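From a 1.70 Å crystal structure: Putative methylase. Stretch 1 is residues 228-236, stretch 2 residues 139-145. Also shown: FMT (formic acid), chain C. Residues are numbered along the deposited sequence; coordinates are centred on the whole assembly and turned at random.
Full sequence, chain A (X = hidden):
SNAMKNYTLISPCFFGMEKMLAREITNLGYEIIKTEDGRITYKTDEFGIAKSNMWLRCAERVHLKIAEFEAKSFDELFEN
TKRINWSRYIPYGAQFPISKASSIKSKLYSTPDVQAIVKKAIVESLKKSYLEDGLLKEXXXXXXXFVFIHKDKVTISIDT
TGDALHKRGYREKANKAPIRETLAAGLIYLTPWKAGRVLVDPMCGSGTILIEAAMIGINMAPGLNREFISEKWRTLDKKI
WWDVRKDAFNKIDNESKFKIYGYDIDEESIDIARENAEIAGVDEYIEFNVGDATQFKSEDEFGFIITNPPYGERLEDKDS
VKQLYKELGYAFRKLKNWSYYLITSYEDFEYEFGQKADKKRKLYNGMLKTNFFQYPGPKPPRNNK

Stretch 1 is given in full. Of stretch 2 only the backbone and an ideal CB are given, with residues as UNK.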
ATOM      1  N   PHE A 228      11.786   9.170  -3.572  1.00 22.98           N
ATOM      2  CA  PHE A 228      11.120   9.497  -2.319  1.00 20.46           C
ATOM      3  C   PHE A 228      11.581  10.857  -1.859  1.00 24.55           C
ATOM      4  O   PHE A 228      12.751  11.218  -2.039  1.00 25.55           O
ATOM      5  CB  PHE A 228      11.448   8.439  -1.275  1.00 17.54           C
ATOM      6  CG  PHE A 228      11.046   7.067  -1.701  1.00 23.48           C
ATOM      7  CD1 PHE A 228       9.754   6.622  -1.491  1.00 22.13           C
ATOM      8  CD2 PHE A 228      11.946   6.237  -2.351  1.00 24.86           C
ATOM      9  CE1 PHE A 228       9.370   5.354  -1.904  1.00 21.58           C
ATOM     10  CE2 PHE A 228      11.570   4.975  -2.756  1.00 27.65           C
ATOM     11  CZ  PHE A 228      10.277   4.537  -2.537  1.00 26.57           C
ATOM     12  N   ILE A 229      10.667  11.628  -1.278  1.00 22.92           N
ATOM     13  CA  ILE A 229      10.998  13.004  -0.879  1.00 19.66           C
ATOM     14  C   ILE A 229      12.187  13.069   0.083  1.00 22.19           C
ATOM     15  O   ILE A 229      12.984  14.001  -0.002  1.00 22.78           O
ATOM     16  CB  ILE A 229       9.763  13.723  -0.279  1.00 27.96           C
ATOM     17  CG1 ILE A 229       9.974  15.237  -0.247  1.00 32.56           C
ATOM     18  CG2 ILE A 229       9.446  13.183   1.120  1.00 25.91           C
ATOM     19  CD1 ILE A 229      10.232  15.849  -1.611  1.00 37.25           C
ATOM     20  N   SER A 230      12.335  12.088   0.977  1.00 23.16           N
ATOM     21  CA  SER A 230      13.413  12.121   1.986  1.00 23.22           C
ATOM     22  C   SER A 230      14.807  11.848   1.420  1.00 24.68           C
ATOM     23  O   SER A 230      15.819  12.011   2.127  1.00 25.28           O
ATOM     24  CB  SER A 230      13.134  11.128   3.120  1.00 21.31           C
ATOM     25  OG  SER A 230      12.908   9.820   2.600  1.00 22.29           O
ATOM     26  N   GLU A 231      14.873  11.428   0.160  1.00 24.76           N
ATOM     27  CA  GLU A 231      16.166  11.239  -0.483  1.00 28.40           C
ATOM     28  C   GLU A 231      16.897  12.567  -0.649  1.00 29.83           C
ATOM     29  O   GLU A 231      18.121  12.589  -0.815  1.00 34.17           O
ATOM     30  CB  GLU A 231      16.021  10.543  -1.836  1.00 26.50           C
ATOM     31  CG  GLU A 231      15.603   9.091  -1.723  1.00 22.35           C
ATOM     32  CD  GLU A 231      15.582   8.412  -3.068  1.00 34.95           C
ATOM     33  OE1 GLU A 231      14.556   8.527  -3.772  1.00 42.52           O
ATOM     34  OE2 GLU A 231      16.595   7.774  -3.426  1.00 33.63           O
ATOM     35  N   LYS A 232      16.154  13.670  -0.608  1.00 29.02           N
ATOM     36  CA  LYS A 232      16.773  14.996  -0.709  1.00 29.28           C
ATOM     37  C   LYS A 232      17.127  15.627   0.647  1.00 25.56           C
ATOM     38  O   LYS A 232      17.747  16.692   0.692  1.00 29.11           O
ATOM     39  CB  LYS A 232      15.884  15.958  -1.497  1.00 29.06           C
ATOM     40  CG  LYS A 232      15.515  15.462  -2.893  1.00 37.81           C
ATOM     41  CD  LYS A 232      14.620  16.472  -3.599  1.00 47.15           C
ATOM     42  CE  LYS A 232      14.239  16.009  -4.995  1.00 57.62           C
ATOM     43  NZ  LYS A 232      15.437  15.810  -5.860  1.00 62.19           N
ATOM     44  N   TRP A 233      16.759  14.975   1.744  1.00 25.10           N
ATOM     45  CA  TRP A 233      16.964  15.568   3.063  1.00 27.06           C
ATOM     46  C   TRP A 233      18.431  15.654   3.452  1.00 29.09           C
ATOM     47  O   TRP A 233      19.128  14.644   3.502  1.00 32.23           O
ATOM     48  CB  TRP A 233      16.226  14.767   4.132  1.00 30.72           C
ATOM     49  CG  TRP A 233      14.739  14.883   4.075  1.00 28.89           C
ATOM     50  CD1 TRP A 233      13.999  15.638   3.205  1.00 22.88           C
ATOM     51  CD2 TRP A 233      13.804  14.237   4.949  1.00 26.01           C
ATOM     52  NE1 TRP A 233      12.652  15.478   3.478  1.00 23.35           N
ATOM     53  CE2 TRP A 233      12.510  14.627   4.542  1.00 24.75           C
ATOM     54  CE3 TRP A 233      13.936  13.360   6.033  1.00 22.29           C
ATOM     55  CZ2 TRP A 233      11.353  14.171   5.186  1.00 24.12           C
ATOM     56  CZ3 TRP A 233      12.796  12.915   6.669  1.00 23.37           C
ATOM     57  CH2 TRP A 233      11.518  13.318   6.242  1.00 26.67           C
ATOM     58  N   ARG A 234      18.881  16.866   3.761  1.00 27.74           N
ATOM     59  CA  ARG A 234      20.252  17.078   4.227  1.00 34.92           C
ATOM     60  C   ARG A 234      20.485  16.434   5.590  1.00 36.45           C
ATOM     61  O   ARG A 234      21.628  16.180   5.977  1.00 37.63           O
ATOM     62  CB  ARG A 234      20.557  18.574   4.306  1.00 30.67           C
ATOM     63  CG  ARG A 234      20.716  19.223   2.952  1.00 33.70           C
ATOM     64  CD  ARG A 234      20.848  20.733   3.093  1.00 36.02           C
ATOM     65  NE  ARG A 234      19.563  21.350   3.400  1.00 41.58           N
ATOM     66  CZ  ARG A 234      19.412  22.473   4.091  1.00 43.75           C
ATOM     67  NH1 ARG A 234      20.474  23.127   4.568  1.00 46.50           N
ATOM     68  NH2 ARG A 234      18.197  22.949   4.305  1.00 33.00           N
ATOM     69  N   THR A 235      19.397  16.175   6.312  1.00 29.89           N
ATOM     70  CA  THR A 235      19.467  15.634   7.666  1.00 34.48           C
ATOM     71  C   THR A 235      19.703  14.123   7.682  1.00 36.86           C
ATOM     72  O   THR A 235      19.927  13.541   8.740  1.00 36.72           O
ATOM     73  CB  THR A 235      18.188  15.957   8.478  1.00 36.76           C
ATOM     74  OG1 THR A 235      17.048  15.350   7.852  1.00 33.15           O
ATOM     75  CG2 THR A 235      17.969  17.461   8.560  1.00 42.04           C
ATOM     76  N   LEU A 236      19.638  13.492   6.513  1.00 37.67           N
ATOM     77  CA  LEU A 236      19.926  12.067   6.400  1.00 40.34           C
ATOM     78  C   LEU A 236      21.282  11.854   5.746  1.00 46.64           C
ATOM     79  O   LEU A 236      21.743  12.690   4.964  1.00 41.37           O
ATOM     80  CB  LEU A 236      18.846  11.354   5.578  1.00 38.79           C
ATOM     81  CG  LEU A 236      17.425  11.410   6.128  1.00 31.83           C
ATOM     82  CD1 LEU A 236      16.444  10.642   5.241  1.00 33.64           C
ATOM     83  CD2 LEU A 236      17.398  10.886   7.552  1.00 38.60           C
ATOM     84  N   UNK A 139      13.540  28.040   1.236  1.00 33.16           N
ATOM     85  CA  UNK A 139      13.924  27.887  -0.166  1.00 40.69           C
ATOM     86  C   UNK A 139      14.682  26.600  -0.503  1.00 43.74           C
ATOM     87  O   UNK A 139      15.065  26.396  -1.652  1.00 45.91           O
ATOM     88  CB  UNK A 139      14.785  29.084  -0.575  1.00 40.69           C
ATOM     89  N   UNK A 140      14.904  25.735   0.482  1.00 34.49           N
ATOM     90  CA  UNK A 140      15.654  24.504   0.239  1.00 30.06           C
ATOM     91  C   UNK A 140      14.706  23.307   0.124  1.00 28.64           C
ATOM     92  O   UNK A 140      13.576  23.450  -0.351  1.00 31.91           O
ATOM     93  CB  UNK A 140      16.671  24.269   1.357  1.00 30.06           C
ATOM     94  N   UNK A 141      15.158  22.131   0.552  1.00 28.24           N
ATOM     95  CA  UNK A 141      14.352  20.919   0.367  1.00 28.10           C
ATOM     96  C   UNK A 141      13.151  20.810   1.321  1.00 30.26           C
ATOM     97  O   UNK A 141      13.095  21.461   2.362  1.00 28.64           O
ATOM     98  CB  UNK A 141      15.245  19.690   0.546  1.00 28.10           C
ATOM     99  N   UNK A 142      12.195  19.971   0.940  1.00 26.60           N
ATOM    100  CA  UNK A 142      10.871  19.934   1.569  1.00 23.96           C
ATOM    101  C   UNK A 142      10.721  18.820   2.613  1.00 24.77           C
ATOM    102  O   UNK A 142      11.108  17.669   2.375  1.00 24.38           O
ATOM    103  CB  UNK A 142       9.799  19.762   0.491  1.00 23.96           C
ATOM    104  N   UNK A 143      10.171  19.195   3.772  1.00 22.38           N
ATOM    105  CA  UNK A 143       9.862  18.293   4.890  1.00 21.19           C
ATOM    106  C   UNK A 143       8.372  18.437   5.186  1.00 23.07           C
ATOM    107  O   UNK A 143       7.979  19.288   5.988  1.00 23.70           O
ATOM    108  CB  UNK A 143      10.708  18.608   6.125  1.00 21.19           C
ATOM    109  N   UNK A 144       7.524  17.625   4.524  1.00 20.21           N
ATOM    110  CA  UNK A 144       6.082  17.852   4.635  1.00 18.32           C
ATOM    111  C   UNK A 144       5.590  17.400   5.998  1.00 23.64           C
ATOM    112  O   UNK A 144       5.842  16.267   6.396  1.00 24.05           O
ATOM    113  CB  UNK A 144       5.326  17.118   3.526  1.00 18.32           C
ATOM    114  N   UNK A 145       4.900  18.282   6.706  1.00 20.91           N
ATOM    115  CA  UNK A 145       4.464  17.986   8.062  1.00 18.73           C
ATOM    116  C   UNK A 145       3.031  17.457   8.041  1.00 23.66           C
ATOM    117  O   UNK A 145       2.154  18.046   7.401  1.00 21.26           O
ATOM    118  CB  UNK A 145       4.568  19.229   8.948  1.00 18.73           C
TER
HETATM  119  C   FMT C 384      14.805  14.244   9.964  1.00 48.97           C
HETATM  120  O1  FMT C 384      15.595  13.671  10.721  1.00 50.36           O
HETATM  121  O2  FMT C 384      14.979  15.367   9.480  1.00 46.30           O

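Position 139 lies beyond the reach of stretch 1, nothing of which comes within 5.5 Å of the ideal CB, so almost any residue would do. It is Asp139, which touches nothing across the gap.

At position 140 CA-to-CB points toward stretch 1, and the ideal CB sits 3.6 Å from Arg234 NH2. A side chain here must lie along a guanidinium, which favours aliphatic carbon or an acid. The residue is Lys140. Its CG lies over one face of the guanidinium, so methylenes make the contact, and the chain runs on to an ammonium, NZ, whose nearest guanidinium atom is Arg234 NH1, 4.9 Å away.

Position 141 is the most instructive. Its CB points toward stretch 1, 3.9 Å from Lys232 O and 5.4 Å from Arg234 NE, with the backbone N of Arg234 also free to donate. Two donors some 5.5 Å from CB, which a longer arm reaches more comfortably, ask for an acceptor: Glu suits well, Gln would be plausible, and only an acid answers the charge. Glu141 takes the place. With chi1 at 80° (p) and chi2 at -79° (m), the chain folds so that OE1 and OE2 each accept from Arg234 NE at 2.9 Å, forming a salt bridge, while OE2 also accepts from Arg234 N at 3.1 Å, nearly straight at 170°.

At position 142 the backbone does the work. Its carbonyl O accepts from Trp233 NE1 at 2.9 Å, and the indole N-H is thereby satisfied whatever the side chain. CB points sideways, 4.5 Å from Ile229 CD1, so many residues fit. Lys142 is extended, its end leading away; a water donates to both Lys142 O and Ile229 O, 2.9 Å each.

Position 143 has CB sideways, 4.5 Å from Trp233 NE1, beside the broad indole. A flat ring would use that surface best, though a long aliphatic chain could also cover it. Tyr143, with chi1 at -67° (m), stacks face to face on the five-membered ring, centroids 3.8 Å apart and planes at 20°. Its OH donates to Glu141 OE2 at 2.8 Å, bracing the carboxylate.

Position 144 points sideways, with nothing of stretch 1 within 5.5 Å of the ideal CB; phi of -74° admits proline among many others. Pro144 brings CD to 4.5 Å from Ile229 CG2, a light apolar touch.

Position 145 is also out of reach, with extended backbone angles, so this contact leaves the choice open; the residue is Ile145.

Stretch 2 (139-145) DKEKYPI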
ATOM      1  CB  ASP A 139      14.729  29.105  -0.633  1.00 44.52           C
ATOM      2  CG  ASP A 139      16.074  29.220   0.066  1.00 51.53           C
ATOM      3  OD1 ASP A 139      16.309  28.460   1.027  1.00 47.42           O
ATOM      4  OD2 ASP A 139      16.896  30.069  -0.342  1.00 55.03           O
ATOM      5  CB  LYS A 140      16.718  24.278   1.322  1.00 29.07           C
ATOM      6  CG  LYS A 140      17.725  25.432   1.462  1.00 39.02           C
ATOM      7  CD  LYS A 140      18.310  25.816   0.108  1.00 43.05           C
ATOM      8  CE  LYS A 140      19.340  26.946   0.228  1.00 48.40           C
ATOM      9  NZ  LYS A 140      20.553  26.508   0.974  1.00 46.68           N
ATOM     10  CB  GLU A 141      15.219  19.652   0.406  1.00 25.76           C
ATOM     11  CG  GLU A 141      15.598  19.162   1.789  1.00 24.65           C
ATOM     12  CD  GLU A 141      16.753  19.950   2.411  1.00 30.58           C
ATOM     13  OE1 GLU A 141      17.112  21.030   1.889  1.00 35.52           O
ATOM     14  OE2 GLU A 141      17.307  19.475   3.423  1.00 30.58           O
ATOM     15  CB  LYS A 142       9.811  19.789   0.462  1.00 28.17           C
ATOM     16  CG  LYS A 142       8.361  19.856   0.906  1.00 45.20           C
ATOM     17  CD  LYS A 142       7.435  19.746  -0.318  1.00 54.08           C
ATOM     18  CE  LYS A 142       5.986  19.459   0.076  1.00 65.03           C
ATOM     19  NZ  LYS A 142       5.127  19.029  -1.074  1.00 65.13           N
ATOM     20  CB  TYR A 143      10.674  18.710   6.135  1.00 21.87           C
ATOM     21  CG  TYR A 143      12.162  18.498   5.979  1.00 24.15           C
ATOM     22  CD1 TYR A 143      12.794  17.396   6.545  1.00 26.19           C
ATOM     23  CD2 TYR A 143      12.937  19.383   5.233  1.00 24.15           C
ATOM     24  CE1 TYR A 143      14.174  17.199   6.388  1.00 25.53           C
ATOM     25  CE2 TYR A 143      14.299  19.189   5.063  1.00 22.80           C
ATOM     26  CZ  TYR A 143      14.910  18.093   5.644  1.00 24.43           C
ATOM     27  OH  TYR A 143      16.264  17.898   5.473  1.00 26.45           O
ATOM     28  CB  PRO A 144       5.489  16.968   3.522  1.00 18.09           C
ATOM     29  CG  PRO A 144       6.684  16.595   2.629  1.00 26.09           C
ATOM     30  CD  PRO A 144       7.845  16.541   3.583  1.00 22.71           C
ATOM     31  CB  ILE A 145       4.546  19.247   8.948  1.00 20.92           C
ATOM     32  CG1 ILE A 145       5.934  19.904   8.832  1.00 24.15           C
ATOM     33  CG2 ILE A 145       4.216  18.916  10.400  1.00 19.69           C
ATOM     34  CD1 ILE A 145       7.102  19.048   9.342  1.00 23.59           C
TER
HETATM   35  O   HOH W   1      12.930  16.879   0.237  1.00 23.70           O
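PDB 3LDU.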